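Local coordinates for actin-binding protein, cofilin/tropomyosin family protein, putative (PDB 4LIZ) that binds actin filaments and stabilises them, and may thereby contribute to phagocytosis and pseudopod formation, at residues D19-E22 and E23-F26. Numbering follows the deposited sequence.
Sequences DKNE and EVEF. With NA (sodium ion), chain C.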
ATOM      1  N   ASP A  19      16.605   1.244  -4.040  1.00 16.44           N
ATOM      2  CA  ASP A  19      17.220   2.357  -3.369  1.00 17.40           C
ATOM      3  C   ASP A  19      17.799   3.354  -4.363  1.00 17.11           C
ATOM      4  O   ASP A  19      17.931   4.479  -4.060  1.00 19.54           O
ATOM      5  CB  ASP A  19      18.390   1.904  -2.475  1.00 18.02           C
ATOM      6  CG  ASP A  19      17.954   1.194  -1.218  1.00 26.16           C
ATOM      7  OD1 ASP A  19      16.803   1.229  -0.848  1.00 22.34           O
ATOM      8  OD2 ASP A  19      18.850   0.587  -0.625  1.00 28.67           O
ATOM      9  N   LYS A  20      18.224   2.854  -5.515  1.00 18.04           N
ATOM     10  CA  LYS A  20      18.773   3.660  -6.535  1.00 17.10           C
ATOM     11  C   LYS A  20      17.805   4.274  -7.453  1.00 18.85           C
ATOM     12  O   LYS A  20      18.191   4.991  -8.372  1.00 21.04           O
ATOM     13  CB  LYS A  20      19.830   2.816  -7.311  1.00 18.97           C
ATOM     14  CG  LYS A  20      20.807   1.992  -6.602  1.00 27.88           C
ATOM     15  CD  LYS A  20      21.848   2.894  -6.058  1.00 31.41           C
ATOM     16  CE  LYS A  20      22.911   2.036  -5.409  1.00 30.31           C
ATOM     17  NZ  LYS A  20      23.648   2.860  -4.469  1.00 38.54           N
ATOM     18  N   ASN A  21      16.486   4.016  -7.330  1.00 16.47           N
ATOM     19  CA  ASN A  21      15.457   4.681  -8.051  1.00 14.47           C
ATOM     20  C   ASN A  21      14.872   5.616  -7.024  1.00 16.24           C
ATOM     21  O   ASN A  21      13.809   5.323  -6.401  1.00 15.99           O
ATOM     22  CB  ASN A  21      14.428   3.700  -8.596  1.00 15.12           C
ATOM     23  CG  ASN A  21      13.368   4.376  -9.411  1.00 14.93           C
ATOM     24  OD1 ASN A  21      13.219   5.625  -9.396  1.00 17.29           O
ATOM     25  ND2 ASN A  21      12.586   3.582 -10.200  1.00 13.68           N
ATOM     26  N   GLU A  22      15.477   6.787  -6.875  1.00 18.44           N
ATOM     27  CA  GLU A  22      15.035   7.774  -5.936  1.00 18.65           C
ATOM     28  C   GLU A  22      13.812   8.540  -6.330  1.00 18.61           C
ATOM     29  O   GLU A  22      13.245   9.187  -5.477  1.00 20.96           O
ATOM     30  CB  GLU A  22      16.254   8.715  -5.659  1.00 24.62           C
ATOM     31  CG  GLU A  22      17.388   7.981  -5.005  1.00 29.93           C
ATOM     32  CD  GLU A  22      18.480   8.960  -4.543  1.00 43.66           C
ATOM     33  OE1 GLU A  22      18.679   9.998  -5.180  1.00 43.96           O
ATOM     34  OE2 GLU A  22      19.116   8.661  -3.536  1.00 52.17           O
ATOM     35  N   GLU A  23      13.343   8.420  -7.550  1.00 17.46           N
ATOM     36  CA  GLU A  23      12.153   9.070  -8.063  1.00 18.98           C
ATOM     37  C   GLU A  23      10.844   8.360  -7.656  1.00 17.51           C
ATOM     38  O   GLU A  23       9.781   8.912  -7.897  1.00 19.27           O
ATOM     39  CB  GLU A  23      12.227   9.185  -9.588  1.00 24.78           C
ATOM     40  CG  GLU A  23      13.484   9.976 -10.072  1.00 28.57           C
ATOM     41  CD  GLU A  23      13.570  11.330  -9.439  1.00 33.04           C
ATOM     42  OE1 GLU A  23      12.659  12.140  -9.662  1.00 40.38           O
ATOM     43  OE2 GLU A  23      14.546  11.613  -8.664  1.00 45.40           O
ATOM     44  N   VAL A  24      10.990   7.139  -7.157  1.00 14.48           N
ATOM     45  CA  VAL A  24       9.772   6.412  -6.774  1.00 12.56           C
ATOM     46  C   VAL A  24       9.979   5.880  -5.375  1.00 13.28           C
ATOM     47  O   VAL A  24      10.780   5.013  -5.099  1.00 13.54           O
ATOM     48  CB  VAL A  24       9.436   5.248  -7.719  1.00 12.81           C
ATOM     49  CG1 VAL A  24       8.221   4.466  -7.257  1.00 14.21           C
ATOM     50  CG2 VAL A  24       9.248   5.722  -9.180  1.00 15.30           C
ATOM     51  N   GLU A  25       9.150   6.364  -4.441  1.00 12.27           N
ATOM     52  CA  GLU A  25       9.181   6.014  -3.012  1.00 12.54           C
ATOM     53  C   GLU A  25       7.786   5.467  -2.582  1.00 12.29           C
ATOM     54  O   GLU A  25       7.706   4.894  -1.501  1.00 12.43           O
ATOM     55  CB  GLU A  25       9.557   7.223  -2.193  1.00 15.03           C
ATOM     56  CG  GLU A  25      10.988   7.694  -2.539  1.00 16.08           C
ATOM     57  CD  GLU A  25      11.292   8.959  -1.805  1.00 19.54           C
ATOM     58  OE1 GLU A  25      10.463   9.842  -1.591  1.00 19.93           O
ATOM     59  OE2 GLU A  25      12.535   9.123  -1.487  1.00 25.54           O
ATOM     60  N   PHE A  26       6.738   5.714  -3.306  1.00 12.18           N
ATOM     61  CA  PHE A  26       5.402   5.173  -3.037  1.00 10.84           C
ATOM     62  C   PHE A  26       4.656   4.878  -4.276  1.00 13.38           C
ATOM     63  O   PHE A  26       4.905   5.478  -5.350  1.00 12.13           O
ATOM     64  CB  PHE A  26       4.574   6.226  -2.190  1.00 11.62           C
ATOM     65  CG  PHE A  26       3.892   7.301  -2.978  1.00 11.73           C
ATOM     66  CD1 PHE A  26       4.597   8.422  -3.298  1.00 12.59           C
ATOM     67  CD2 PHE A  26       2.623   7.188  -3.435  1.00 12.89           C
ATOM     68  CE1 PHE A  26       4.012   9.414  -4.076  1.00 13.01           C
ATOM     69  CE2 PHE A  26       2.010   8.140  -4.191  1.00 13.66           C
ATOM     70  CZ  PHE A  26       2.773   9.246  -4.576  1.00 13.28           C
TER
HETATM   71 NA    NA C 202      12.804   3.695  -5.019  1.00 14.50          NA
HETATM   72  O   HOH W   1      13.991   4.722  -3.248  1.00 21.31           O
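Asn21 O is gripped from two directions: it lies 2.4 Å from the sodium ion and also accepts a hydrogen bond from Val24 N. That bond is weak, 3.4 Å from Val24 N to Asn21 O, but nearly straight at 165°, and it closes a type I beta turn from Asn21 to Val24. At the last residue of the turn, Val24 O binds the same sodium at 2.4 Å. The two carbonyl oxygens, Asn21 O and Val24 O, consequently stand just 3.3 Å apart, a spacing explained by the cation they share. A water also binds the metal, and the carbonyl oxygens of Glu15 and Asp18 complete the site, so the protein contributes main-chain oxygens alone.

The side chain of Asn21 adds a second, weak link within the turn. With CG anti to the backbone N (chi1 -177°), its amide lies alongside the turn, where OD1 accepts a weak, bent bond from Glu23 N (132°), the pattern of an Asx turn. The same amide meets the Val24 side chain obliquely, CG2 being 4.0 Å from Asn21 OD1. Around the bend, Glu25 CG passes 4.0 Å from Glu22 O, an oxygen that accepts a hydrogen bond from Lys45 NZ. The carboxylate of Glu25 is held chiefly through OE1 by Gly46 N.

This surface loop connects helix 10-17, which supplies Glu15, to strand 26-32. At its end Glu25 and Phe26 both face Gly44, a classic beta bulge against edge strand 37-44, while the Phe26 side chain packs on Tyr65 of strand 60-69 and on helix 48-54.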